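Glutamine cyclotransferase (Zymomonas mobilis, PDB 3NOL) probably catalyses the cyclisation of N-terminal glutamine to pyroglutamate, as a calcium-binding glutaminyl cyclase with a beta-propeller fold. Local coordinates at residues D30-V34 with N211-E216; H39-T45 with E57-L61; Q79-L83 with W112-L117; R86-E90 with L102-L108; H236-F240 with E251-T255. All coordinates share one frame; numbering follows the deposited sequence.

Contact 1 (D30-V34 with N211-E216); sequences DYQIV and NGILAE
Tyr31 and Ile213 join the outer strand of the closing blade of the beta-propeller to the loop after strand 204-209. Strand 28-38 comes from the N terminus and pairs with strand 248-256 from the C terminus, as in a propeller ring sealed by both chain ends. The tight part lies on the Tyr31 ring. Ile213 sends CG1 and CD1 over one ring face, and CD1 stands 4.0 Å from the centroid of the Tyr31 ring in a CH-pi contact. The Tyr31 ring gets there with CG set between the backbone N and the carbonyl carbon (chi1 69°). Phe250 and Trp246 pack against Ile213 as well, and Ile213 is buried. The looser side is formed by Glu216, an exposed residue at the end of the short 3-10 segment 213-216. Its carboxylate spreads its two oxygens. Glu216 OE1 touches Ile33 CD1 at 3.3 Å and takes a bond from a water, which in turn accepts from Ile33 N. The strand backbone at Ile33 N is thus reached through water. The other oxygen is gripped directly: Tyr31 OH donates to Glu216 OE2 over 2.8 Å, meeting it from above the carboxylate plane, 45° out of it.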
# COMPACT_ATOMS: atom_id res chain seq x y z
N ASP A 30 5.78 -0.52 18.74
CA ASP A 30 5.21 0.80 18.90
C ASP A 30 5.90 1.77 17.96
O ASP A 30 7.02 1.54 17.52
CB ASP A 30 5.34 1.27 20.34
CG ASP A 30 4.42 0.49 21.27
OD1 ASP A 30 3.21 0.45 20.98
OD2 ASP A 30 4.92 -0.08 22.26
N TYR A 31 5.21 2.85 17.63
CA TYR A 31 5.74 3.82 16.69
C TYR A 31 6.24 5.08 17.43
O TYR A 31 5.78 5.39 18.55
CB TYR A 31 4.67 4.21 15.66
CG TYR A 31 3.56 5.00 16.28
CD1 TYR A 31 2.41 4.36 16.80
CD2 TYR A 31 3.65 6.40 16.42
CE1 TYR A 31 1.40 5.08 17.41
CE2 TYR A 31 2.63 7.12 17.04
CZ TYR A 31 1.51 6.45 17.53
OH TYR A 31 0.52 7.18 18.14
N GLN A 32 7.15 5.79 16.77
CA GLN A 32 7.52 7.18 17.09
C GLN A 32 7.41 8.00 15.80
O GLN A 32 7.98 7.60 14.75
CB GLN A 32 8.96 7.28 17.60
CG GLN A 32 9.28 6.44 18.83
CD GLN A 32 9.59 5.00 18.49
OE1 GLN A 32 10.39 4.71 17.59
NE2 GLN A 32 8.95 4.07 19.21
N ILE A 33 6.67 9.09 15.86
CA ILE A 33 6.54 9.99 14.70
C ILE A 33 7.80 10.83 14.56
O ILE A 33 8.17 11.56 15.50
CB ILE A 33 5.30 10.92 14.82
CG1 ILE A 33 4.02 10.09 14.82
CG2 ILE A 33 5.30 11.96 13.69
CD1 ILE A 33 2.74 10.85 15.15
N VAL A 34 8.44 10.72 13.40
CA VAL A 34 9.63 11.54 13.08
C VAL A 34 9.22 12.88 12.46
O VAL A 34 9.74 13.95 12.84
CB VAL A 34 10.59 10.78 12.11
CG1 VAL A 34 11.86 11.63 11.84
CG2 VAL A 34 10.97 9.41 12.68
N ASN A 211 -2.63 2.11 16.81
CA ASN A 211 -3.77 2.66 17.55
C ASN A 211 -3.35 3.93 18.27
O ASN A 211 -2.26 4.00 18.84
CB ASN A 211 -4.36 1.63 18.50
CG ASN A 211 -5.27 0.66 17.79
OD1 ASN A 211 -6.38 1.02 17.40
ND2 ASN A 211 -4.82 -0.58 17.62
N GLY A 212 -4.20 4.95 18.17
CA GLY A 212 -3.92 6.24 18.80
C GLY A 212 -3.14 7.26 17.97
O GLY A 212 -3.03 8.43 18.36
N ILE A 213 -2.62 6.83 16.82
CA ILE A 213 -1.86 7.74 15.96
C ILE A 213 -2.73 8.93 15.45
O ILE A 213 -2.20 10.02 15.26
CB ILE A 213 -1.11 7.00 14.81
CG1 ILE A 213 0.07 7.85 14.31
CG2 ILE A 213 -2.08 6.61 13.69
CD1 ILE A 213 1.06 7.11 13.49
N LEU A 214 -4.03 8.72 15.28
CA LEU A 214 -4.93 9.82 14.85
C LEU A 214 -4.98 10.98 15.83
O LEU A 214 -5.24 12.11 15.43
CB LEU A 214 -6.34 9.32 14.54
CG LEU A 214 -6.62 8.82 13.13
CD1 LEU A 214 -8.14 8.72 12.93
CD2 LEU A 214 -5.97 9.71 12.06
N ALA A 215 -4.77 10.68 17.11
CA ALA A 215 -4.72 11.69 18.17
C ALA A 215 -3.53 12.65 18.00
O ALA A 215 -3.54 13.76 18.54
CB ALA A 215 -4.68 10.99 19.56
N GLU A 216 -2.53 12.22 17.22
CA GLU A 216 -1.34 13.01 16.91
C GLU A 216 -1.38 13.62 15.49
O GLU A 216 -0.38 14.18 15.00
CB GLU A 216 -0.07 12.14 17.10
CG GLU A 216 0.17 11.71 18.57
CD GLU A 216 1.39 10.80 18.76
OE1 GLU A 216 2.53 11.23 18.45
OE2 GLU A 216 1.21 9.66 19.23
O HOH W 1 5.01 9.84 18.29

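Contact 2 (H39-T45 with E57-L61); sequences HDTKAFT and ESTGL
Glu57 reaches from strand 54-61 to two donors on segment 39-45, His39 and Thr45. From its CB the chain runs out extended, with CG anti to the backbone N (chi1 -164°), and this carries the carboxylate across to the other segment. CG passes Thr45 CG2 at 4.2 Å. CD lies at the edge of the His39 ring, in its plane. OE1 is on the His39 side, near His39 CD2. OE2 does the bonding. His39 NE2 donates to Glu57 OE2 over 2.7 Å in a nearly straight bond (170°), on the syn side of the carboxylate. Thr45 OG1 donates to the same Glu57 OE2 over 2.6 Å, nearly along its C-O axis. Two bonds therefore grip one oxygen of a buried side chain. His39 is fixed at its other nitrogen too, since ND1 bonds to the backbone O of Trp246.

Beside this group, Ala43 CB packs on Thr59 CG2 at 3.7 Å. Leu61 CD2 lies 3.4 Å from Lys42 O. The turn Asp40 to Ala43 is a type I turn. Asp40 OD1 accepts from Lys42 N in an Asx turn, while Asp40 OD2 forms a salt bridge with Arg68.

Phe44 and Gly60 are an antiparallel hydrogen-bonded pair: Phe44 N to Gly60 O and Gly60 N to Phe44 O are both 3.0 Å. Thr45 and Thr59 follow as a non-hydrogen-bonded pair. Such pairing is that of a beta hairpin, here strands 44-51 and 54-61, the first two strands of a propeller blade; the Thr45 side chain lies about 8 Å from the bound calcium ion.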
# COMPACT_ATOMS: atom_id res chain seq x y z
N HIS A 39 -1.55 15.25 4.14
CA HIS A 39 -2.21 14.33 3.20
C HIS A 39 -3.60 14.85 2.86
O HIS A 39 -4.26 15.53 3.68
CB HIS A 39 -2.28 12.91 3.79
CG HIS A 39 -2.88 11.89 2.87
ND1 HIS A 39 -4.12 11.35 3.07
CD2 HIS A 39 -2.38 11.29 1.75
CE1 HIS A 39 -4.39 10.47 2.11
NE2 HIS A 39 -3.35 10.41 1.30
N ASP A 40 -4.02 14.58 1.63
CA ASP A 40 -5.30 15.06 1.10
C ASP A 40 -6.44 14.39 1.87
O ASP A 40 -6.59 13.16 1.85
CB ASP A 40 -5.34 14.71 -0.40
CG ASP A 40 -6.59 15.23 -1.11
OD1 ASP A 40 -7.56 15.68 -0.43
OD2 ASP A 40 -6.59 15.12 -2.35
N THR A 41 -7.26 15.20 2.55
CA THR A 41 -8.36 14.64 3.37
C THR A 41 -9.53 14.15 2.53
O THR A 41 -10.49 13.60 3.07
CB THR A 41 -8.88 15.65 4.43
OG1 THR A 41 -9.23 16.89 3.80
CG2 THR A 41 -7.84 15.90 5.52
N LYS A 42 -9.47 14.34 1.22
CA LYS A 42 -10.47 13.79 0.31
C LYS A 42 -9.96 12.53 -0.41
O LYS A 42 -10.68 11.93 -1.21
CB LYS A 42 -10.93 14.87 -0.69
CG LYS A 42 -11.72 16.01 -0.03
CD LYS A 42 -12.37 16.92 -1.06
CE LYS A 42 -13.27 17.95 -0.39
NZ LYS A 42 -12.52 18.83 0.55
N ALA A 43 -8.73 12.11 -0.10
CA ALA A 43 -8.08 11.02 -0.81
C ALA A 43 -8.31 9.70 -0.10
O ALA A 43 -7.70 9.45 0.96
CB ALA A 43 -6.56 11.29 -0.96
N PHE A 44 -9.13 8.85 -0.71
CA PHE A 44 -9.32 7.45 -0.26
C PHE A 44 -8.15 6.58 -0.73
O PHE A 44 -8.21 5.95 -1.80
CB PHE A 44 -10.62 6.85 -0.79
CG PHE A 44 -11.87 7.46 -0.21
CD1 PHE A 44 -12.52 8.51 -0.87
CD2 PHE A 44 -12.42 6.95 0.98
CE1 PHE A 44 -13.72 9.05 -0.35
CE2 PHE A 44 -13.60 7.50 1.52
CZ PHE A 44 -14.25 8.55 0.85
N THR A 45 -7.08 6.57 0.05
CA THR A 45 -5.86 5.87 -0.35
C THR A 45 -6.08 4.37 -0.58
O THR A 45 -6.55 3.66 0.34
CB THR A 45 -4.79 6.05 0.76
OG1 THR A 45 -4.59 7.46 0.97
CG2 THR A 45 -3.48 5.41 0.34
N GLU A 57 0.51 7.62 -5.43
CA GLU A 57 -0.71 7.23 -4.74
C GLU A 57 -1.84 6.93 -5.71
O GLU A 57 -2.05 7.68 -6.68
CB GLU A 57 -1.13 8.35 -3.78
CG GLU A 57 -2.15 7.93 -2.71
CD GLU A 57 -2.50 9.06 -1.71
OE1 GLU A 57 -1.83 10.11 -1.73
OE2 GLU A 57 -3.44 8.85 -0.91
N SER A 58 -2.52 5.82 -5.45
CA SER A 58 -3.75 5.46 -6.12
C SER A 58 -4.85 5.87 -5.14
O SER A 58 -4.88 5.37 -4.00
CB SER A 58 -3.80 3.93 -6.34
OG SER A 58 -5.09 3.53 -6.76
N THR A 59 -5.72 6.76 -5.60
CA THR A 59 -6.77 7.38 -4.75
C THR A 59 -8.15 7.29 -5.36
O THR A 59 -8.32 7.48 -6.57
CB THR A 59 -6.52 8.90 -4.48
OG1 THR A 59 -6.46 9.63 -5.72
CG2 THR A 59 -5.28 9.13 -3.68
N GLY A 60 -9.13 7.02 -4.50
CA GLY A 60 -10.51 7.23 -4.86
C GLY A 60 -10.74 8.68 -4.49
O GLY A 60 -10.18 9.21 -3.48
N LEU A 61 -11.44 9.38 -5.37
CA LEU A 61 -11.73 10.79 -5.18
C LEU A 61 -13.17 10.94 -5.60
O LEU A 61 -13.47 10.84 -6.80
CB LEU A 61 -10.81 11.67 -6.06
CG LEU A 61 -9.34 11.68 -5.64
CD1 LEU A 61 -8.47 12.41 -6.69
CD2 LEU A 61 -9.19 12.33 -4.26

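Contact 3 (Q79-L83 with W112-L117)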
# COMPACT_ATOMS: atom_id res chain seq x y z
N GLN A 79 1.51 15.47 -10.91
CA GLN A 79 1.11 14.73 -12.11
C GLN A 79 -0.04 13.83 -11.72
O GLN A 79 -0.00 13.23 -10.65
CB GLN A 79 2.30 13.90 -12.57
CG GLN A 79 2.09 13.04 -13.78
CD GLN A 79 3.35 12.21 -14.03
OE1 GLN A 79 3.97 11.74 -13.08
NE2 GLN A 79 3.73 12.05 -15.30
N GLN A 80 -1.08 13.73 -12.55
CA GLN A 80 -2.20 12.86 -12.19
C GLN A 80 -2.89 12.36 -13.43
O GLN A 80 -3.02 13.12 -14.40
CB GLN A 80 -3.20 13.65 -11.34
CG GLN A 80 -4.33 12.80 -10.71
CD GLN A 80 -5.11 13.60 -9.69
OE1 GLN A 80 -4.51 14.25 -8.80
NE2 GLN A 80 -6.46 13.56 -9.79
N ILE A 81 -3.32 11.10 -13.40
CA ILE A 81 -4.26 10.55 -14.41
C ILE A 81 -5.54 10.12 -13.70
O ILE A 81 -5.49 9.70 -12.53
CB ILE A 81 -3.65 9.41 -15.28
CG1 ILE A 81 -3.20 8.20 -14.45
CG2 ILE A 81 -2.52 9.99 -16.17
CD1 ILE A 81 -2.83 6.94 -15.25
N GLU A 82 -6.66 10.26 -14.39
CA GLU A 82 -7.94 9.82 -13.89
C GLU A 82 -8.35 8.62 -14.73
O GLU A 82 -8.44 8.71 -15.97
CB GLU A 82 -8.96 10.96 -14.01
CG GLU A 82 -10.32 10.56 -13.48
CD GLU A 82 -11.35 11.70 -13.47
OE1 GLU A 82 -11.02 12.85 -13.87
OE2 GLU A 82 -12.50 11.40 -13.07
N LEU A 83 -8.62 7.50 -14.07
CA LEU A 83 -9.01 6.28 -14.78
C LEU A 83 -10.41 6.43 -15.37
O LEU A 83 -11.23 7.18 -14.84
CB LEU A 83 -8.97 5.07 -13.85
CG LEU A 83 -7.59 4.71 -13.25
CD1 LEU A 83 -7.64 3.27 -12.77
CD2 LEU A 83 -6.45 4.91 -14.24
N TRP A 112 1.45 1.28 -16.64
CA TRP A 112 1.76 2.62 -17.19
C TRP A 112 3.26 2.88 -17.22
O TRP A 112 4.02 2.42 -16.33
CB TRP A 112 1.04 3.72 -16.38
CG TRP A 112 -0.47 3.56 -16.19
CD1 TRP A 112 -1.47 4.02 -17.02
CD2 TRP A 112 -1.14 2.98 -15.05
NE1 TRP A 112 -2.71 3.74 -16.48
CE2 TRP A 112 -2.53 3.09 -15.28
CE3 TRP A 112 -0.69 2.37 -13.86
CZ2 TRP A 112 -3.49 2.60 -14.37
CZ3 TRP A 112 -1.63 1.88 -12.96
CH2 TRP A 112 -3.03 2.02 -13.21
N ASN A 113 3.71 3.62 -18.24
CA ASN A 113 5.07 4.17 -18.21
C ASN A 113 5.16 5.21 -17.10
O ASN A 113 4.29 6.07 -16.97
CB ASN A 113 5.44 4.81 -19.55
CG ASN A 113 5.67 3.79 -20.66
OD1 ASN A 113 5.66 4.15 -21.84
ND2 ASN A 113 5.88 2.54 -20.31
N ILE A 114 6.21 5.16 -16.29
CA ILE A 114 6.31 6.08 -15.16
C ILE A 114 6.48 7.56 -15.58
O ILE A 114 5.97 8.45 -14.88
CB ILE A 114 7.35 5.63 -14.08
CG1 ILE A 114 7.04 6.33 -12.75
CG2 ILE A 114 8.76 5.88 -14.56
CD1 ILE A 114 7.46 5.57 -11.50
N ARG A 115 7.15 7.82 -16.70
CA ARG A 115 7.45 9.22 -17.10
C ARG A 115 6.19 10.10 -17.23
O ARG A 115 6.13 11.17 -16.62
CB ARG A 115 8.30 9.31 -18.38
CG ARG A 115 8.68 10.76 -18.70
CD ARG A 115 9.42 11.00 -20.02
NE ARG A 115 9.79 12.42 -20.12
CZ ARG A 115 10.08 13.06 -21.25
NH1 ARG A 115 10.41 14.35 -21.22
NH2 ARG A 115 10.02 12.42 -22.42
N ASN A 116 5.21 9.64 -18.03
CA ASN A 116 3.98 10.40 -18.29
C ASN A 116 2.70 9.63 -17.93
O ASN A 116 1.58 10.08 -18.25
CB ASN A 116 3.94 10.91 -19.73
CG ASN A 116 4.94 12.05 -19.98
OD1 ASN A 116 4.93 13.08 -19.28
ND2 ASN A 116 5.79 11.87 -20.98
N LEU A 117 2.85 8.49 -17.25
CA LEU A 117 1.70 7.67 -16.83
C LEU A 117 0.80 7.26 -17.99
O LEU A 117 -0.42 7.07 -17.83
CB LEU A 117 0.91 8.34 -15.69
CG LEU A 117 1.71 8.81 -14.47
CD1 LEU A 117 0.83 9.62 -13.50
CD2 LEU A 117 2.39 7.64 -13.72
O HOH W 2 5.85 10.02 -12.80
O HOH W 3 2.93 13.92 -17.64
O HOH W 4 0.75 12.44 -16.93
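Gln79 and Leu117 approach from opposite directions, and Leu117 CD1 rests against CG and CD of Gln79. Direct hydrogen bonding rests on the Gln79 amide. Gln79 NE2 donates to Arg115 O over 2.9 Å, and the acceptor lies near the amide plane. The Gln79 chain is fully extended (chi1 179°), which brings its amide up to the backbone of the loop. Waters extend this link. One donates to both Gln79 OE1 and Ile114 O. Another accepts from Gln79 NE2 and donates to Asn116 OD1. A leucine in place of Gln79 would probably leave Arg115 O without its amide donor and break both water bridges.

Apolar packing makes up the rest. Leu117 CD1 lies 3.7 Å from Gln79 CD. Ile81 CG2 packs 3.8 Å from Leu117 CB. Ile81 CD1 lies over one face of the Trp112 indole, 3.7 Å from the centroid of its five-membered ring, a CH-pi contact. Leu83 CD2 touches Trp112 CZ2 at 3.8 Å.

The contact joins two neighbouring propeller blades. Strand 77-82 is the outer strand of one and is backed by strand 64-70, where Ile81 touches Ile67. Strand 108-113 belongs to the next, and Trp112 and Leu117 rest there on Ile99 of strand 98-103.

Contact 4 (R86-E90 with L102-L108); sequences RYFGE and LTWKNGL
Asn106 and Tyr87 cross at about a right angle, with the amide and ring planes 50° apart. Asn106 ND2 sits 3.4 Å from Tyr87 CD2 and donates to Arg86 O over 3.0 Å, with the acceptor near the amide plane. Its OD1 takes a weak bond from Phe88 N, two residues on from Arg86. Asn106 thus meets the 86-88 backbone with both ends of its amide, firmly through ND2 and weakly through OD1. Shortening Asn106 to an alanine would probably leave Arg86 O without this donor and Phe88 N without its weak acceptor, freeing the 86-88 backbone to shift.

Glu90 and Trp104 run side by side and point the same way, their flat groups 44° apart. Glu90 bends at chi2 (-67°), and OE2 comes to 3.1 Å from Trp104 CD1. Phe88 crosses Trp104 obliquely, CB to CB at 3.9 Å. Trp104 N donates to Phe88 O over 2.7 Å. Glu90 N donates to Leu102 O over 2.9 Å, and Gly89 pairs with Thr103 between these two bonds.

The contact lies at the open end of the hairpin of strands 89-95 and 98-103, the first two of a propeller blade. Ser58 OG of strand 54-61 bonds to Glu90 O and Ser65 OG of strand 64-70 takes a bond from Gly89 N, so the preceding blade sits alongside. Within its own blade, Tyr87 meets Phe110 of strand 108-113 edge-to-face.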
# COMPACT_ATOMS: atom_id res chain seq x y z
N ARG A 86 -15.36 3.30 -16.01
CA ARG A 86 -15.59 1.84 -15.90
C ARG A 86 -14.69 1.14 -14.88
O ARG A 86 -15.01 0.04 -14.42
CB ARG A 86 -15.42 1.15 -17.27
CG ARG A 86 -16.58 1.36 -18.22
CD ARG A 86 -16.78 0.15 -19.11
NE ARG A 86 -15.69 -0.01 -20.07
CZ ARG A 86 -15.31 -1.16 -20.62
NH1 ARG A 86 -14.32 -1.18 -21.50
NH2 ARG A 86 -15.93 -2.30 -20.30
N TYR A 87 -13.58 1.79 -14.54
CA TYR A 87 -12.53 1.19 -13.71
C TYR A 87 -12.41 1.92 -12.39
O TYR A 87 -12.64 3.12 -12.31
CB TYR A 87 -11.20 1.23 -14.45
CG TYR A 87 -11.33 0.66 -15.84
CD1 TYR A 87 -11.33 1.50 -16.95
CD2 TYR A 87 -11.54 -0.71 -16.02
CE1 TYR A 87 -11.50 0.97 -18.24
CE2 TYR A 87 -11.71 -1.24 -17.28
CZ TYR A 87 -11.69 -0.41 -18.39
OH TYR A 87 -11.87 -0.95 -19.64
N PHE A 88 -12.07 1.17 -11.35
CA PHE A 88 -11.74 1.80 -10.10
C PHE A 88 -10.43 1.23 -9.58
O PHE A 88 -10.35 0.03 -9.33
CB PHE A 88 -12.85 1.61 -9.07
CG PHE A 88 -12.74 2.56 -7.91
CD1 PHE A 88 -11.88 2.27 -6.84
CD2 PHE A 88 -13.43 3.77 -7.92
CE1 PHE A 88 -11.74 3.16 -5.79
CE2 PHE A 88 -13.28 4.68 -6.85
CZ PHE A 88 -12.43 4.37 -5.80
N GLY A 89 -9.43 2.08 -9.44
CA GLY A 89 -8.08 1.62 -9.12
C GLY A 89 -7.91 1.18 -7.67
O GLY A 89 -8.55 1.74 -6.77
N GLU A 90 -7.05 0.19 -7.47
CA GLU A 90 -6.64 -0.23 -6.12
C GLU A 90 -5.12 -0.14 -5.99
O GLU A 90 -4.56 0.92 -6.29
CB GLU A 90 -7.20 -1.60 -5.76
CG GLU A 90 -8.73 -1.63 -5.79
CD GLU A 90 -9.37 -0.77 -4.70
OE1 GLU A 90 -8.70 -0.50 -3.69
OE2 GLU A 90 -10.56 -0.38 -4.87
N LEU A 102 -3.77 -2.41 -9.86
CA LEU A 102 -4.93 -3.30 -9.74
C LEU A 102 -6.24 -2.51 -9.80
O LEU A 102 -6.24 -1.28 -9.78
CB LEU A 102 -4.84 -4.06 -8.41
CG LEU A 102 -3.50 -4.81 -8.19
CD1 LEU A 102 -3.54 -5.49 -6.82
CD2 LEU A 102 -3.20 -5.79 -9.35
N THR A 103 -7.36 -3.24 -9.89
CA THR A 103 -8.69 -2.60 -9.90
C THR A 103 -9.61 -3.24 -8.85
O THR A 103 -9.33 -4.33 -8.36
CB THR A 103 -9.40 -2.67 -11.27
OG1 THR A 103 -9.54 -4.04 -11.63
CG2 THR A 103 -8.59 -1.90 -12.38
N TRP A 104 -10.70 -2.54 -8.54
CA TRP A 104 -11.61 -2.90 -7.45
C TRP A 104 -12.40 -4.17 -7.80
O TRP A 104 -12.30 -5.18 -7.10
CB TRP A 104 -12.55 -1.73 -7.16
CG TRP A 104 -13.37 -1.88 -5.90
CD1 TRP A 104 -12.96 -2.40 -4.71
CD2 TRP A 104 -14.72 -1.45 -5.71
NE1 TRP A 104 -13.98 -2.34 -3.78
CE2 TRP A 104 -15.07 -1.76 -4.38
CE3 TRP A 104 -15.67 -0.85 -6.54
CZ2 TRP A 104 -16.34 -1.48 -3.85
CZ3 TRP A 104 -16.94 -0.56 -6.02
CH2 TRP A 104 -17.25 -0.89 -4.69
N LYS A 105 -13.15 -4.12 -8.90
CA LYS A 105 -14.05 -5.20 -9.29
C LYS A 105 -13.90 -5.66 -10.75
O LYS A 105 -14.67 -6.50 -11.22
CB LYS A 105 -15.50 -4.75 -9.05
CG LYS A 105 -15.84 -4.47 -7.60
CD LYS A 105 -15.39 -5.59 -6.67
CE LYS A 105 -16.51 -5.99 -5.72
NZ LYS A 105 -17.24 -4.82 -5.20
N ASN A 106 -12.90 -5.13 -11.45
CA ASN A 106 -12.73 -5.37 -12.88
C ASN A 106 -12.02 -6.69 -13.22
O ASN A 106 -12.10 -7.16 -14.36
CB ASN A 106 -12.00 -4.19 -13.54
CG ASN A 106 -12.73 -2.87 -13.38
OD1 ASN A 106 -12.42 -2.07 -12.48
ND2 ASN A 106 -13.72 -2.62 -14.26
N GLY A 107 -11.32 -7.28 -12.24
CA GLY A 107 -10.51 -8.48 -12.48
C GLY A 107 -9.39 -8.21 -13.49
O GLY A 107 -8.92 -9.11 -14.19
N LEU A 108 -8.99 -6.95 -13.56
CA LEU A 108 -7.88 -6.62 -14.43
C LEU A 108 -7.02 -5.53 -13.84
O LEU A 108 -7.40 -4.85 -12.87
CB LEU A 108 -8.36 -6.30 -15.84
CG LEU A 108 -9.30 -5.10 -16.02
CD1 LEU A 108 -8.53 -3.82 -16.08
CD2 LEU A 108 -10.04 -5.33 -17.34
O HOH W 5 -13.68 -1.58 -10.25

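Contact 5 (H236-F240 with E251-T255); sequences HHRLF and EITLT
Leu239 and Ile252 meet in the beta hairpin of strands 238-243 and 248-256. Ile252 N donates to Leu239 O over 2.9 Å. The opposite bond is replaced by a water, which accepts from Leu239 N and donates to Ile252 O. The short segments 238-240 and 251-255 run at 112° to each other. Leu239 CD2 touches Ile252 CG1 at 4.0 Å and Leu254 CD1 at 4.1 Å. Leu239 also packs on Ile230 of the calcium site.

In the propeller, these are the two middle strands of the closing blade, and strand 248-256 passes the pairing on to strand 28-38. Where strand 238-243 begins, His237 and Arg238 both face Asp233 in a G1 beta bulge.

Phe240 and Glu251 form a non-hydrogen-bonded pair. Their side chains lie side by side, and Phe240 CE1 is 3.8 Å from Glu251 CB. Glu251 extends from a CG anti to the backbone N (chi1 175°) and lays OE1 against the Arg238 chain, 3.3 Å from Arg238 CG. The charged ends do not touch: a water accepts from Arg238 NH1 and donates to Glu251 OE2. Arg238 NE forms its salt bridge with Asp233, and Phe240 CZ lies over one face of the Arg238 guanidinium.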
# COMPACT_ATOMS: atom_id res chain seq x y z
N HIS A 236 17.06 6.14 2.16
CA HIS A 236 17.19 6.87 3.46
C HIS A 236 16.60 6.11 4.66
O HIS A 236 16.67 6.59 5.81
CB HIS A 236 16.55 8.27 3.36
CG HIS A 236 16.94 9.05 2.13
ND1 HIS A 236 18.16 9.67 2.00
CD2 HIS A 236 16.26 9.28 0.98
CE1 HIS A 236 18.22 10.26 0.81
NE2 HIS A 236 17.08 10.06 0.18
N HIS A 237 16.01 4.95 4.40
CA HIS A 237 15.27 4.17 5.40
C HIS A 237 14.19 5.01 6.12
O HIS A 237 14.21 5.19 7.34
CB HIS A 237 16.23 3.46 6.36
CG HIS A 237 16.70 2.13 5.86
ND1 HIS A 237 16.97 1.07 6.71
CD2 HIS A 237 16.95 1.67 4.61
CE1 HIS A 237 17.37 0.03 6.00
NE2 HIS A 237 17.36 0.36 4.72
N ARG A 238 13.25 5.50 5.32
CA ARG A 238 12.07 6.21 5.84
C ARG A 238 10.81 5.39 5.60
O ARG A 238 10.47 5.06 4.45
CB ARG A 238 11.92 7.59 5.19
CG ARG A 238 13.04 8.58 5.54
CD ARG A 238 12.81 9.99 4.96
NE ARG A 238 12.87 9.98 3.49
CZ ARG A 238 12.55 10.99 2.68
NH1 ARG A 238 12.12 12.16 3.15
NH2 ARG A 238 12.67 10.83 1.36
N LEU A 239 10.11 5.07 6.69
CA LEU A 239 8.85 4.35 6.63
C LEU A 239 7.69 5.36 6.77
O LEU A 239 7.67 6.14 7.73
CB LEU A 239 8.78 3.33 7.76
CG LEU A 239 7.55 2.41 7.84
CD1 LEU A 239 7.39 1.58 6.58
CD2 LEU A 239 7.60 1.52 9.08
N PHE A 240 6.75 5.31 5.84
CA PHE A 240 5.64 6.26 5.79
C PHE A 240 4.33 5.48 5.87
O PHE A 240 4.15 4.49 5.15
CB PHE A 240 5.64 7.03 4.46
CG PHE A 240 6.88 7.84 4.21
CD1 PHE A 240 7.03 9.10 4.82
CD2 PHE A 240 7.88 7.35 3.37
CE1 PHE A 240 8.16 9.86 4.56
CE2 PHE A 240 9.03 8.12 3.11
CZ PHE A 240 9.17 9.36 3.70
N GLU A 251 5.87 9.85 8.93
CA GLU A 251 7.14 9.15 8.86
C GLU A 251 7.41 8.64 10.27
O GLU A 251 7.47 9.44 11.23
CB GLU A 251 8.23 10.11 8.40
CG GLU A 251 9.61 9.49 8.40
CD GLU A 251 10.71 10.48 8.01
OE1 GLU A 251 11.89 10.13 8.21
OE2 GLU A 251 10.39 11.59 7.52
N ILE A 252 7.54 7.32 10.40
CA ILE A 252 7.64 6.68 11.73
C ILE A 252 8.85 5.78 11.87
O ILE A 252 9.30 5.15 10.92
CB ILE A 252 6.38 5.84 12.09
CG1 ILE A 252 6.13 4.71 11.06
CG2 ILE A 252 5.16 6.73 12.28
CD1 ILE A 252 5.05 3.69 11.54
N THR A 253 9.37 5.71 13.10
CA THR A 253 10.30 4.64 13.47
C THR A 253 9.56 3.62 14.36
O THR A 253 8.48 3.91 14.87
CB THR A 253 11.58 5.20 14.16
OG1 THR A 253 11.20 5.96 15.30
CG2 THR A 253 12.40 6.09 13.17
N LEU A 254 10.15 2.43 14.50
CA LEU A 254 9.54 1.33 15.26
C LEU A 254 10.43 0.90 16.40
O LEU A 254 11.66 0.86 16.23
CB LEU A 254 9.30 0.12 14.35
CG LEU A 254 8.42 0.38 13.14
CD1 LEU A 254 8.35 -0.92 12.33
CD2 LEU A 254 7.05 0.84 13.62
N THR A 255 9.82 0.60 17.54
CA THR A 255 10.53 -0.01 18.66
C THR A 255 9.72 -1.17 19.21
O THR A 255 8.50 -1.04 19.39
CB THR A 255 10.81 0.98 19.81
OG1 THR A 255 9.59 1.57 20.26
CG2 THR A 255 11.78 2.07 19.36
O HOH W 6 11.86 13.06 5.87
O HOH W 7 11.27 5.73 9.19

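Overall arrangement
From the N terminus, strand 28-38 opens contact 1, which closes only at 211-216, 177 residues on. Contacts 2, 3 and 4 all fall within that span. Contact 2 closes first, as a short hairpin at the start of one blade. Contact 3 opens on the last strand of that blade and ends in the next, and contact 4, the next blade's first hairpin, lies within its span. No two contacts cross. Contact 5 follows contact 1 in series, yet touches it: Val34 N lies 2.7 Å from Glu251 O, where the two chain ends share a sheet. Contacts 2 and 3 touch within one blade, and both touch contact 4 in the next.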